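Long-range contacts in protein interacting with Hsp90 1 (Saccharomyces cerevisiae, PDB 4CHH), which takes part in pre-rRNA processing, is required for the NOP58-snoRNA interaction, and is a component of the R2TP complex with RVB1, RVB2 and TAH1: residues I94-R100 / V112-I117; V59-V63 / M161-G165; P70-F76 / N118-W124; S30-P34 / C64-V69. All blocks are in the same frame, centred on the assembly; numbering follows the deposited sequence.

Contact 1. Residues I94-R100 / V112-I117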
loop_
_atom_site.group_PDB
_atom_site.type_symbol
_atom_site.label_atom_id
_atom_site.label_comp_id
_atom_site.label_asym_id
_atom_site.label_seq_id
_atom_site.Cartn_x
_atom_site.Cartn_y
_atom_site.Cartn_z
ATOM N N ILE A 94 -5.777 2.623 -3.676
ATOM C CA ILE A 94 -5.100 2.117 -2.478
ATOM C C ILE A 94 -5.713 2.766 -1.235
ATOM O O ILE A 94 -5.826 3.984 -1.186
ATOM C CB ILE A 94 -3.547 2.344 -2.512
ATOM C CG1 ILE A 94 -2.917 1.795 -3.829
ATOM C CG2 ILE A 94 -2.867 1.708 -1.256
ATOM C CD1 ILE A 94 -1.622 2.341 -4.184
ATOM N N ILE A 95 -6.038 1.955 -0.226
ATOM C CA ILE A 95 -6.447 2.425 1.079
ATOM C C ILE A 95 -5.273 2.081 2.019
ATOM O O ILE A 95 -4.904 0.915 2.172
ATOM C CB ILE A 95 -7.830 1.879 1.540
ATOM C CG1 ILE A 95 -8.955 2.365 0.566
ATOM C CG2 ILE A 95 -8.122 2.391 2.985
ATOM C CD1 ILE A 95 -10.265 1.625 0.651
ATOM N N THR A 96 -4.662 3.116 2.601
ATOM C CA THR A 96 -3.464 2.993 3.437
ATOM C C THR A 96 -3.808 3.233 4.880
ATOM O O THR A 96 -4.512 4.190 5.211
ATOM C CB THR A 96 -2.376 3.977 2.953
ATOM O OG1 THR A 96 -2.197 3.781 1.557
ATOM C CG2 THR A 96 -1.047 3.789 3.658
ATOM N N SER A 97 -3.272 2.385 5.744
ATOM C CA SER A 97 -3.488 2.503 7.175
ATOM C C SER A 97 -2.625 3.606 7.768
ATOM O O SER A 97 -1.679 4.074 7.134
ATOM C CB SER A 97 -3.151 1.169 7.838
ATOM O OG SER A 97 -1.750 0.931 7.845
ATOM N N CYS A 98 -2.876 3.946 9.036
ATOM C CA CYS A 98 -1.959 4.797 9.769
ATOM C C CYS A 98 -0.703 3.911 10.021
ATOM O O CYS A 98 -0.823 2.679 9.972
ATOM C CB CYS A 98 -2.600 5.285 11.067
ATOM S SG CYS A 98 -2.699 4.012 12.352
ATOM N N TYR A 99 0.483 4.505 10.197
ATOM C CA TYR A 99 1.663 3.679 10.422
ATOM C C TYR A 99 1.617 3.096 11.826
ATOM O O TYR A 99 0.941 3.618 12.715
ATOM C CB TYR A 99 2.999 4.433 10.167
ATOM C CG TYR A 99 3.267 5.579 11.120
ATOM C CD1 TYR A 99 3.813 5.351 12.384
ATOM C CD2 TYR A 99 2.977 6.893 10.760
ATOM C CE1 TYR A 99 3.996 6.392 13.288
ATOM C CE2 TYR A 99 3.181 7.947 11.648
ATOM C CZ TYR A 99 3.711 7.694 12.904
ATOM O OH TYR A 99 3.933 8.728 13.779
ATOM N N ARG A 100 2.334 2.011 12.012
ATOM C CA ARG A 100 2.479 1.437 13.338
ATOM C C ARG A 100 3.959 1.120 13.558
ATOM O O ARG A 100 4.753 1.178 12.603
ATOM C CB ARG A 100 1.513 0.273 13.612
ATOM C CG ARG A 100 1.696 -0.965 12.821
ATOM C CD ARG A 100 0.452 -1.832 12.980
ATOM N NE ARG A 100 0.500 -2.915 12.006
ATOM C CZ ARG A 100 0.001 -2.840 10.784
ATOM N NH1 ARG A 100 -0.671 -1.761 10.398
ATOM N NH2 ARG A 100 0.112 -3.864 9.957
ATOM N N VAL A 112 5.733 0.520 9.984
ATOM C CA VAL A 112 4.913 -0.384 9.189
ATOM C C VAL A 112 3.609 0.296 8.754
ATOM O O VAL A 112 2.900 0.865 9.577
ATOM C CB VAL A 112 4.634 -1.701 9.983
ATOM C CG1 VAL A 112 3.797 -2.688 9.178
ATOM C CG2 VAL A 112 5.932 -2.362 10.459
ATOM N N TRP A 113 3.295 0.198 7.457
ATOM C CA TRP A 113 2.036 0.658 6.864
ATOM C C TRP A 113 1.383 -0.483 6.140
ATOM O O TRP A 113 2.082 -1.331 5.578
ATOM C CB TRP A 113 2.273 1.775 5.822
ATOM C CG TRP A 113 2.523 3.152 6.331
ATOM C CD1 TRP A 113 1.606 4.156 6.423
ATOM C CD2 TRP A 113 3.811 3.758 6.584
ATOM N NE1 TRP A 113 2.230 5.337 6.767
ATOM C CE2 TRP A 113 3.580 5.127 6.865
ATOM C CE3 TRP A 113 5.132 3.274 6.613
ATOM C CZ2 TRP A 113 4.616 6.015 7.192
ATOM C CZ3 TRP A 113 6.167 4.158 6.923
ATOM C CH2 TRP A 113 5.909 5.514 7.195
ATOM N N ASP A 114 0.055 -0.479 6.072
ATOM C CA ASP A 114 -0.653 -1.469 5.249
ATOM C C ASP A 114 -1.213 -0.715 4.052
ATOM O O ASP A 114 -1.754 0.373 4.237
ATOM C CB ASP A 114 -1.779 -2.208 6.002
ATOM C CG ASP A 114 -1.366 -2.870 7.309
ATOM O OD1 ASP A 114 -0.257 -3.438 7.368
ATOM O OD2 ASP A 114 -2.152 -2.806 8.280
ATOM N N CYS A 115 -1.056 -1.252 2.854
ATOM C CA CYS A 115 -1.592 -0.653 1.614
ATOM C C CYS A 115 -2.517 -1.688 0.992
ATOM O O CYS A 115 -2.034 -2.672 0.436
ATOM C CB CYS A 115 -0.457 -0.259 0.657
ATOM S SG CYS A 115 0.422 1.248 1.125
ATOM N N CYS A 116 -3.837 -1.480 1.111
ATOM C CA CYS A 116 -4.858 -2.417 0.682
ATOM C C CYS A 116 -5.449 -2.039 -0.663
ATOM O O CYS A 116 -5.918 -0.921 -0.865
ATOM C CB CYS A 116 -5.947 -2.525 1.755
ATOM S SG CYS A 116 -7.007 -3.975 1.597
ATOM N N ILE A 117 -5.441 -2.998 -1.581
ATOM C CA ILE A 117 -5.971 -2.798 -2.929
ATOM C C ILE A 117 -7.107 -3.784 -3.153
ATOM O O ILE A 117 -7.304 -4.695 -2.340
ATOM C CB ILE A 117 -4.851 -2.934 -4.014
ATOM C CG1 ILE A 117 -4.250 -4.391 -4.041
ATOM C CG2 ILE A 117 -3.789 -1.836 -3.838
ATOM C CD1 ILE A 117 -3.228 -4.706 -5.147
#
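Ile-95 and Cys-116 form an antiparallel hydrogen-bonded pair, and Arg-100 pairs with Val-112 in the same manner, but the register slips by one residue between these two ladders. Ser-97 bridges the irregular part: its N donates to Asp-114 O, and its OG, held between backbone N and carbonyl carbon (chi1 72°), accepts from Asp-114 N at 2.9 Å while donating to Cys-98 O. A side-chain oxygen thus stands in for a backbone acceptor. Beyond it, Arg-100 stretches in extended form from CG to NE and grips Asp-114 end-on: NH2 meets the syn lone pair of OD1 at 2.6 Å, whereas NH1 reaches OD2 at 2.8 Å from above the carboxylate plane. OD1 also accepts from Asn-62 ND2 of strand 58-66. The two flat groups are turned 53° apart, and Val-112 CG1 covers one guanidinium face. Trp-113 lies beside Tyr-99, whose CB sits over the five-membered ring, 3.6 Å from its centroid; the tyrosine ring then presents its edge to the six-membered ring in an offset edge-to-face pair with planes at 62°. At the other end Ile-94 CG1 packs on Ile-117 CG2 at 3.7 Å. Ile-94, Thr-96 and Trp-113 meet helix 129-147, where Trp-113 NE1 bonds Asp-147; Ile-95, Ser-97 and Cys-116 touch strand 171-174 of the same curled sheet. Strand 58-66 runs parallel along the other edge of strand 109-118.

Contact 2. Residues V59-V63 / M161-G165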
loop_
_atom_site.group_PDB
_atom_site.type_symbol
_atom_site.label_atom_id
_atom_site.label_comp_id
_atom_site.label_asym_id
_atom_site.label_seq_id
_atom_site.Cartn_x
_atom_site.Cartn_y
_atom_site.Cartn_z
ATOM N N VAL A 59 11.597 0.541 6.957
ATOM C CA VAL A 59 10.186 0.706 6.682
ATOM C C VAL A 59 9.676 -0.555 6.006
ATOM O O VAL A 59 10.335 -1.111 5.119
ATOM C CB VAL A 59 9.897 1.997 5.838
ATOM C CG1 VAL A 59 8.446 2.008 5.328
ATOM C CG2 VAL A 59 10.163 3.251 6.663
ATOM N N PHE A 60 8.496 -0.992 6.423
ATOM C CA PHE A 60 7.809 -2.121 5.810
ATOM C C PHE A 60 6.428 -1.720 5.381
ATOM O O PHE A 60 5.690 -1.084 6.137
ATOM C CB PHE A 60 7.715 -3.324 6.741
ATOM C CG PHE A 60 9.045 -3.919 7.110
ATOM C CD1 PHE A 60 9.758 -3.443 8.206
ATOM C CD2 PHE A 60 9.567 -4.990 6.393
ATOM C CE1 PHE A 60 10.994 -3.998 8.554
ATOM C CE2 PHE A 60 10.800 -5.562 6.759
ATOM C CZ PHE A 60 11.502 -5.053 7.831
ATOM N N ILE A 61 6.071 -2.103 4.174
ATOM C CA ILE A 61 4.732 -1.843 3.668
ATOM C C ILE A 61 4.074 -3.181 3.372
ATOM O O ILE A 61 4.591 -3.945 2.561
ATOM C CB ILE A 61 4.725 -0.921 2.416
ATOM C CG1 ILE A 61 5.314 0.463 2.716
ATOM C CG2 ILE A 61 3.307 -0.862 1.817
ATOM C CD1 ILE A 61 5.686 1.369 1.441
ATOM N N ASN A 62 2.945 -3.455 4.028
ATOM C CA ASN A 62 2.166 -4.652 3.777
ATOM C C ASN A 62 1.196 -4.412 2.609
ATOM O O ASN A 62 0.196 -3.741 2.794
ATOM C CB ASN A 62 1.402 -5.077 5.057
ATOM C CG ASN A 62 2.329 -5.621 6.136
ATOM O OD1 ASN A 62 3.227 -6.403 5.866
ATOM N ND2 ASN A 62 2.194 -5.161 7.364
ATOM N N VAL A 63 1.500 -4.964 1.414
ATOM C CA VAL A 63 0.598 -4.881 0.255
ATOM C C VAL A 63 -0.410 -5.997 0.451
ATOM O O VAL A 63 -0.048 -7.161 0.569
ATOM C CB VAL A 63 1.288 -4.954 -1.125
ATOM C CG1 VAL A 63 0.292 -4.635 -2.241
ATOM C CG2 VAL A 63 2.496 -4.028 -1.180
ATOM N N MET A 161 8.088 -13.096 2.902
ATOM C CA MET A 161 6.949 -13.214 3.820
ATOM C C MET A 161 5.696 -12.542 3.231
ATOM O O MET A 161 5.809 -11.632 2.401
ATOM C CB MET A 161 7.306 -12.613 5.198
ATOM C CG MET A 161 7.719 -11.143 5.166
ATOM S SD MET A 161 8.252 -10.538 6.785
ATOM C CE MET A 161 8.939 -9.020 6.354
ATOM N N LYS A 162 4.512 -12.986 3.663
ATOM C CA LYS A 162 3.233 -12.426 3.221
ATOM C C LYS A 162 2.947 -11.055 3.904
ATOM O O LYS A 162 2.303 -10.194 3.315
ATOM C CB LYS A 162 2.091 -13.420 3.504
ATOM C CG LYS A 162 2.040 -14.574 2.490
ATOM C CD LYS A 162 0.834 -15.479 2.720
ATOM N N LYS A 163 3.426 -10.872 5.139
ATOM C CA LYS A 163 3.223 -9.638 5.902
ATOM C C LYS A 163 4.301 -9.494 6.973
ATOM O O LYS A 163 4.910 -10.477 7.381
ATOM C CB LYS A 163 1.801 -9.589 6.551
ATOM C CG LYS A 163 1.590 -10.684 7.622
ATOM C CD LYS A 163 0.258 -10.577 8.369
ATOM C CE LYS A 163 -0.038 -11.837 9.181
ATOM N NZ LYS A 163 1.092 -12.213 10.080
ATOM N N LYS A 164 4.512 -8.260 7.423
ATOM C CA LYS A 164 5.375 -7.902 8.531
ATOM C C LYS A 164 4.473 -7.662 9.720
ATOM O O LYS A 164 3.508 -6.911 9.603
ATOM C CB LYS A 164 6.228 -6.659 8.208
ATOM C CG LYS A 164 7.110 -6.191 9.360
ATOM C CD LYS A 164 8.316 -7.124 9.593
ATOM C CE LYS A 164 9.138 -6.695 10.777
ATOM N NZ LYS A 164 10.435 -7.414 10.793
ATOM N N GLY A 165 4.769 -8.335 10.832
ATOM C CA GLY A 165 4.001 -8.211 12.061
ATOM C C GLY A 165 2.917 -9.261 12.202
ATOM O O GLY A 165 2.809 -10.185 11.386
HETATM O O HOH W 1 0.567 -8.174 3.013
#
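Lys-164 lies along the ring of Phe-60 on strand 58-66, and its side chain can be traced atom by atom. CB, 3.9 Å from Phe-60 CB, starts the contact at the base of the aromatic side chain. CG, anti to the backbone N (chi1 177°), comes nearest the ring at Phe-60 CG, 3.7 Å away. A bend at chi2 (73°) then lays the rest of the chain across the ring: CD stands over its centre, 3.9 Å from the centroid and only 4° off the normal, a CH-pi contact. CE continues over CE1 and CZ, and NZ ends 4.4 Å from the Phe-60 centroid in an off-centre cation-pi interaction. Met-161 CE meets Phe-60 CE2 obliquely. Beside the ring, the amide of Asn-62 bonds to the backbone of the same lysine: OD1 accepts from Lys-164 N at 2.7 Å, and ND2 donates to Lys-164 O at 3.1 Å, on a lone pair in the carbonyl plane. ND2 also bonds Asp-114 OD1, which should fix the flip of the amide. The chemistry implies two-point backbone recognition by one buried asparagine, joined to a lysine that lays its methylenes on an aromatic face and its charge near the rim, fastening an irregular loop to the sheet.

Contact 3. Residues P70-F76 / N118-W124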
loop_
_atom_site.group_PDB
_atom_site.type_symbol
_atom_site.label_atom_id
_atom_site.label_comp_id
_atom_site.label_asym_id
_atom_site.label_seq_id
_atom_site.Cartn_x
_atom_site.Cartn_y
_atom_site.Cartn_z
ATOM N N PRO A 70 -12.354 -0.145 -3.797
ATOM C CA PRO A 70 -12.706 0.142 -5.195
ATOM C C PRO A 70 -11.642 -0.355 -6.179
ATOM O O PRO A 70 -10.466 -0.560 -5.832
ATOM C CB PRO A 70 -12.784 1.670 -5.238
ATOM C CG PRO A 70 -13.069 2.073 -3.829
ATOM C CD PRO A 70 -12.301 1.089 -2.990
ATOM N N LYS A 71 -12.075 -0.588 -7.407
ATOM C CA LYS A 71 -11.166 -1.047 -8.444
ATOM C C LYS A 71 -11.361 -0.172 -9.709
ATOM O O LYS A 71 -12.403 0.492 -9.823
ATOM C CB LYS A 71 -11.351 -2.551 -8.720
ATOM C CG LYS A 71 -12.683 -2.964 -9.319
ATOM C CD LYS A 71 -12.717 -4.452 -9.691
ATOM C CE LYS A 71 -12.012 -4.772 -10.998
ATOM N NZ LYS A 71 -12.474 -6.074 -11.571
ATOM N N PRO A 72 -10.347 -0.047 -10.607
ATOM C CA PRO A 72 -10.558 0.759 -11.831
ATOM C C PRO A 72 -11.777 0.274 -12.625
ATOM O O PRO A 72 -12.068 -0.932 -12.662
ATOM C CB PRO A 72 -9.262 0.499 -12.632
ATOM C CG PRO A 72 -8.260 0.127 -11.601
ATOM C CD PRO A 72 -9.039 -0.721 -10.648
ATOM N N GLU A 73 -12.449 1.198 -13.296
ATOM C CA GLU A 73 -13.591 0.897 -14.165
ATOM C C GLU A 73 -13.106 0.207 -15.447
ATOM O O GLU A 73 -13.788 -0.680 -15.956
ATOM C CB GLU A 73 -14.383 2.168 -14.482
ATOM C CG GLU A 73 -15.281 2.594 -13.331
ATOM C CD GLU A 73 -16.139 3.823 -13.580
ATOM O OE1 GLU A 73 -15.597 4.867 -14.013
ATOM O OE2 GLU A 73 -17.367 3.736 -13.345
ATOM N N VAL A 74 -11.899 0.581 -15.922
ATOM C CA VAL A 74 -11.254 -0.013 -17.094
ATOM C C VAL A 74 -10.468 -1.258 -16.637
ATOM O O VAL A 74 -9.542 -1.141 -15.825
ATOM C CB VAL A 74 -10.341 0.995 -17.859
ATOM C CG1 VAL A 74 -9.604 0.301 -18.997
ATOM C CG2 VAL A 74 -11.142 2.190 -18.387
ATOM N N ASP A 75 -10.836 -2.431 -17.184
ATOM C CA ASP A 75 -10.207 -3.732 -16.933
ATOM C C ASP A 75 -8.736 -3.705 -17.363
ATOM O O ASP A 75 -8.412 -3.028 -18.337
ATOM C CB ASP A 75 -10.974 -4.840 -17.699
ATOM C CG ASP A 75 -10.598 -6.262 -17.306
ATOM O OD1 ASP A 75 -10.261 -6.485 -16.108
ATOM O OD2 ASP A 75 -10.637 -7.151 -18.187
ATOM N N PHE A 76 -7.840 -4.416 -16.639
ATOM C CA PHE A 76 -6.418 -4.364 -16.985
ATOM C C PHE A 76 -6.114 -5.113 -18.269
ATOM O O PHE A 76 -6.283 -6.326 -18.385
ATOM C CB PHE A 76 -5.461 -4.840 -15.865
ATOM C CG PHE A 76 -3.999 -4.733 -16.280
ATOM C CD1 PHE A 76 -3.398 -3.490 -16.471
ATOM C CD2 PHE A 76 -3.248 -5.873 -16.550
ATOM C CE1 PHE A 76 -2.081 -3.387 -16.936
ATOM C CE2 PHE A 76 -1.919 -5.768 -16.990
ATOM C CZ PHE A 76 -1.350 -4.524 -17.190
ATOM N N ASN A 118 -7.845 -3.617 -4.255
ATOM C CA ASN A 118 -8.901 -4.553 -4.589
ATOM C C ASN A 118 -8.270 -5.901 -4.899
ATOM O O ASN A 118 -7.217 -5.955 -5.521
ATOM C CB ASN A 118 -9.718 -4.050 -5.769
ATOM C CG ASN A 118 -10.848 -4.959 -6.139
ATOM O OD1 ASN A 118 -10.695 -5.840 -6.995
ATOM N ND2 ASN A 118 -11.986 -4.810 -5.452
ATOM N N SER A 119 -8.933 -6.979 -4.491
ATOM C CA SER A 119 -8.499 -8.351 -4.703
ATOM C C SER A 119 -8.231 -8.697 -6.188
ATOM O O SER A 119 -7.285 -9.444 -6.468
ATOM C CB SER A 119 -9.555 -9.280 -4.135
ATOM O OG SER A 119 -9.565 -9.092 -2.733
ATOM N N ASP A 120 -9.043 -8.161 -7.129
ATOM C CA ASP A 120 -8.828 -8.406 -8.566
ATOM C C ASP A 120 -7.512 -7.785 -9.013
ATOM O O ASP A 120 -6.754 -8.437 -9.726
ATOM C CB ASP A 120 -9.996 -7.876 -9.428
ATOM C CG ASP A 120 -11.340 -8.554 -9.169
ATOM O OD1 ASP A 120 -11.363 -9.616 -8.485
ATOM O OD2 ASP A 120 -12.364 -8.029 -9.638
ATOM N N CYS A 121 -7.206 -6.569 -8.522
ATOM C CA CYS A 121 -5.963 -5.840 -8.819
ATOM C C CYS A 121 -4.749 -6.592 -8.282
ATOM O O CYS A 121 -3.713 -6.580 -8.935
ATOM C CB CYS A 121 -6.024 -4.417 -8.275
ATOM S SG CYS A 121 -7.429 -3.458 -8.897
ATOM N N SER A 122 -4.889 -7.301 -7.130
ATOM C CA SER A 122 -3.806 -8.115 -6.568
ATOM C C SER A 122 -3.459 -9.274 -7.509
ATOM O O SER A 122 -2.318 -9.728 -7.516
ATOM C CB SER A 122 -4.168 -8.627 -5.175
ATOM O OG SER A 122 -4.937 -9.821 -5.188
ATOM N N ARG A 123 -4.448 -9.755 -8.300
ATOM C CA ARG A 123 -4.232 -10.838 -9.264
ATOM C C ARG A 123 -3.578 -10.296 -10.539
ATOM O O ARG A 123 -2.744 -10.974 -11.121
ATOM C CB ARG A 123 -5.551 -11.585 -9.572
ATOM C CG ARG A 123 -6.067 -12.486 -8.418
ATOM C CD ARG A 123 -5.287 -12.310 -7.123
ATOM N NE ARG A 123 -4.317 -13.357 -6.911
ATOM C CZ ARG A 123 -3.396 -13.365 -5.955
ATOM N NH1 ARG A 123 -3.285 -12.338 -5.119
ATOM N NH2 ARG A 123 -2.564 -14.379 -5.847
ATOM N N TRP A 124 -3.932 -9.085 -10.962
ATOM C CA TRP A 124 -3.338 -8.451 -12.158
ATOM C C TRP A 124 -1.832 -8.284 -11.995
ATOM O O TRP A 124 -1.089 -8.521 -12.939
ATOM C CB TRP A 124 -3.948 -7.051 -12.408
ATOM C CG TRP A 124 -5.417 -6.997 -12.715
ATOM C CD1 TRP A 124 -6.194 -8.002 -13.215
ATOM C CD2 TRP A 124 -6.258 -5.838 -12.642
ATOM N NE1 TRP A 124 -7.488 -7.566 -13.367
ATOM C CE2 TRP A 124 -7.552 -6.234 -13.047
ATOM C CE3 TRP A 124 -6.046 -4.497 -12.260
ATOM C CZ2 TRP A 124 -8.628 -5.339 -13.109
ATOM C CZ3 TRP A 124 -7.109 -3.605 -12.336
ATOM C CH2 TRP A 124 -8.394 -4.036 -12.715
HETATM O O HOH W 2 -7.696 -1.336 -5.894
HETATM O O HOH W 3 -9.729 -8.832 -14.813
#
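Asp-120 OD2 receives Lys-71 NZ at 2.8 Å on its anti lone pair, the salt bridge that joins the loop 70-76 to the first turn of helix 119-127. The lysine gets there by a bend at chi3 (-79°), after its CB has passed over the amide of Asn-118, 3.6 Å from Asn-118 CG. Asn-118 is the N-cap: its OD1 accepts from Asp-120 N at 2.9 Å, with the donor above the carbonyl plane, and its ND2 donates to Val-69 O. A water extends this junction, giving a proton to Pro-70 O and accepting from Asn-118 N. One turn further on, Trp-124 fills the space between helix and loop. Phe-76 CB covers one face, 3.7 Å from the centroid of the six-membered ring, while Asp-120 O and Cys-121 CA of its own helix back the opposite face. The phenylalanine ring itself is only obliquely disposed, with planes 35° apart. Pro-72 meets the indole edge, its CD 3.9 Å from CZ3 and also against Cys-121 SG at 3.6 Å. The pyrrole N-H is satisfied through a second water, which accepts from Trp-124 NE1 and donates to Asp-75 OD1. Replacing Trp-124 by an alanine would probably leave Phe-76 CB and Pro-72 CD facing a gap and Asp-75 without its water-mediated link to the helix. The arrangement is an asparagine-capped helix start, following directly on strand 109-118, with a proline-containing loop that covers one face and the edge of the indole projecting from its next turn.

Contact 4. Residues S30-P34 / C64-V69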
loop_
_atom_site.group_PDB
_atom_site.type_symbol
_atom_site.label_atom_id
_atom_site.label_comp_id
_atom_site.label_asym_id
_atom_site.label_seq_id
_atom_site.Cartn_x
_atom_site.Cartn_y
_atom_site.Cartn_z
ATOM N N SER A 30 -17.204 1.790 8.174
ATOM C CA SER A 30 -17.091 0.388 7.782
ATOM C C SER A 30 -15.672 -0.100 8.035
ATOM O O SER A 30 -14.727 0.693 8.018
ATOM C CB SER A 30 -17.451 0.195 6.311
ATOM O OG SER A 30 -18.852 0.254 6.114
ATOM N N LYS A 31 -15.528 -1.408 8.240
ATOM C CA LYS A 31 -14.235 -2.030 8.462
ATOM C C LYS A 31 -13.875 -2.904 7.268
ATOM O O LYS A 31 -14.709 -3.619 6.720
ATOM C CB LYS A 31 -14.218 -2.853 9.760
ATOM C CG LYS A 31 -14.465 -2.052 11.040
ATOM C CD LYS A 31 -13.190 -1.530 11.673
ATOM C CE LYS A 31 -13.417 -1.094 13.096
ATOM N NZ LYS A 31 -12.132 -0.847 13.799
ATOM N N ILE A 32 -12.632 -2.821 6.861
ATOM C CA ILE A 32 -12.090 -3.653 5.799
ATOM C C ILE A 32 -11.013 -4.483 6.468
ATOM O O ILE A 32 -10.083 -3.903 7.023
ATOM C CB ILE A 32 -11.551 -2.820 4.600
ATOM C CG1 ILE A 32 -12.666 -2.008 3.894
ATOM C CG2 ILE A 32 -10.791 -3.726 3.616
ATOM C CD1 ILE A 32 -12.153 -1.033 2.785
ATOM N N GLU A 33 -11.144 -5.811 6.436
ATOM C CA GLU A 33 -10.145 -6.724 6.995
ATOM C C GLU A 33 -9.249 -7.191 5.838
ATOM O O GLU A 33 -9.713 -7.928 4.968
ATOM C CB GLU A 33 -10.812 -7.888 7.733
ATOM C CG GLU A 33 -11.700 -7.399 8.872
ATOM C CD GLU A 33 -11.636 -8.257 10.116
ATOM O OE1 GLU A 33 -12.266 -9.340 10.132
ATOM O OE2 GLU A 33 -10.955 -7.842 11.081
ATOM N N PRO A 34 -7.999 -6.692 5.745
ATOM C CA PRO A 34 -7.167 -7.019 4.571
ATOM C C PRO A 34 -6.633 -8.450 4.553
ATOM O O PRO A 34 -6.422 -9.051 5.602
ATOM C CB PRO A 34 -6.007 -6.014 4.664
ATOM C CG PRO A 34 -6.418 -5.011 5.701
ATOM C CD PRO A 34 -7.304 -5.747 6.639
ATOM N N CYS A 64 -1.645 -5.624 0.605
ATOM C CA CYS A 64 -2.683 -6.555 0.965
ATOM C C CYS A 64 -3.935 -6.244 0.169
ATOM O O CYS A 64 -3.939 -5.276 -0.587
ATOM C CB CYS A 64 -2.920 -6.481 2.473
ATOM S SG CYS A 64 -3.197 -4.800 3.100
ATOM N N HIS A 65 -4.967 -7.079 0.279
ATOM C CA HIS A 65 -6.143 -6.839 -0.553
ATOM C C HIS A 65 -7.468 -7.200 0.119
ATOM O O HIS A 65 -7.508 -7.847 1.161
ATOM C CB HIS A 65 -6.020 -7.583 -1.907
ATOM C CG HIS A 65 -5.942 -9.067 -1.785
ATOM N ND1 HIS A 65 -7.079 -9.856 -1.854
ATOM C CD2 HIS A 65 -4.868 -9.862 -1.574
ATOM C CE1 HIS A 65 -6.665 -11.101 -1.681
ATOM N NE2 HIS A 65 -5.344 -11.158 -1.514
ATOM N N SER A 66 -8.552 -6.717 -0.487
ATOM C CA SER A 66 -9.929 -6.984 -0.101
ATOM C C SER A 66 -10.854 -6.691 -1.283
ATOM O O SER A 66 -10.612 -5.734 -2.025
ATOM C CB SER A 66 -10.342 -6.142 1.102
ATOM O OG SER A 66 -11.740 -6.232 1.353
ATOM N N PRO A 67 -11.954 -7.463 -1.449
ATOM C CA PRO A 67 -12.903 -7.148 -2.530
ATOM C C PRO A 67 -13.707 -5.867 -2.253
ATOM O O PRO A 67 -14.411 -5.371 -3.135
ATOM C CB PRO A 67 -13.795 -8.389 -2.561
ATOM C CG PRO A 67 -13.801 -8.861 -1.117
ATOM C CD PRO A 67 -12.391 -8.647 -0.670
ATOM N N LEU A 68 -13.542 -5.285 -1.052
ATOM C CA LEU A 68 -14.244 -4.083 -0.582
ATOM C C LEU A 68 -13.585 -2.768 -1.019
ATOM O O LEU A 68 -14.185 -1.701 -0.855
ATOM C CB LEU A 68 -14.313 -4.136 0.961
ATOM C CG LEU A 68 -15.571 -4.744 1.604
ATOM C CD1 LEU A 68 -15.762 -6.207 1.231
ATOM C CD2 LEU A 68 -15.501 -4.632 3.106
ATOM N N VAL A 69 -12.348 -2.837 -1.525
ATOM C CA VAL A 69 -11.593 -1.688 -2.007
ATOM C C VAL A 69 -12.080 -1.414 -3.433
ATOM O O VAL A 69 -12.185 -2.357 -4.232
ATOM C CB VAL A 69 -10.037 -1.907 -1.959
ATOM C CG1 VAL A 69 -9.267 -0.698 -2.505
ATOM C CG2 VAL A 69 -9.546 -2.270 -0.555
HETATM O O HOH W 4 -11.901 -7.694 3.472
#
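Pro-34 CB presses on Cys-64 SG at 3.4 Å, and two residues earlier Ile-32 divides its branches between Ser-66 and Leu-68. Its CG2 lies 3.5 Å from Ser-66 OG, while CG1 meets Leu-68 CD2 at 3.9 Å, the two aliphatic chains sliding past each other in opposite directions. With CG1 anti to the carbonyl carbon (chi1 -63°) and CG2 anti to the backbone N, the two branches can serve different neighbours. Direct hydrogen bonds are absent between the segments; the polar link is a water that donates to Glu-33 O at 2.7 Å and lies 2.6 Å from Ser-66 OG. In the next shell, Ser-66 OG accepts from Leu-68 N at 3.2 Å, an ST turn superposed on the type I turn from Ser-66 to Val-69, and this bend carries Leu-68 to Ile-32. A glycine in place of Ile-32 would probably deprive Leu-68 CD2 and Ser-66 CB of their apolar neighbour and open a gap between strand and turn. Farther out, Cys-116 of strand 109-118 touches Pro-34, Cys-64 and Ser-66, His-65 ND1 bonds Ser-119, and Lys-31 forms a salt bridge with Glu-172. This is the open end of the antiparallel hairpin 29-47/58-66 in the PIH1 N-terminal domain: CA atoms stand 5.2 Å apart at Pro-34 and His-65 but 6.7 Å at Ile-32 and Leu-68, and the backbone of Ile-32 bonds Leu-171 instead.

Overall arrangement
From the N terminus, strand 29-47 runs out and strand 58-66 returns antiparallel to it, so contact 4 closes the first loop. Strand 58-66 also serves contact 2, whose second segment comes only after helix 129-147; contacts 2 and 4 therefore cross. Contact 3 next opens in the loop after strand 58-66 and closes on helix 119-127, enclosing the hairpin of contact 1; both nest inside the long loop closed by contact 2. Strand 58-66 pairs with strand 109-118, bringing contacts 1, 2 and 4 onto one sheet. Contact 3 lies at its end, about 13 Å between centres from contact 4 and about 21 Å from contact 2.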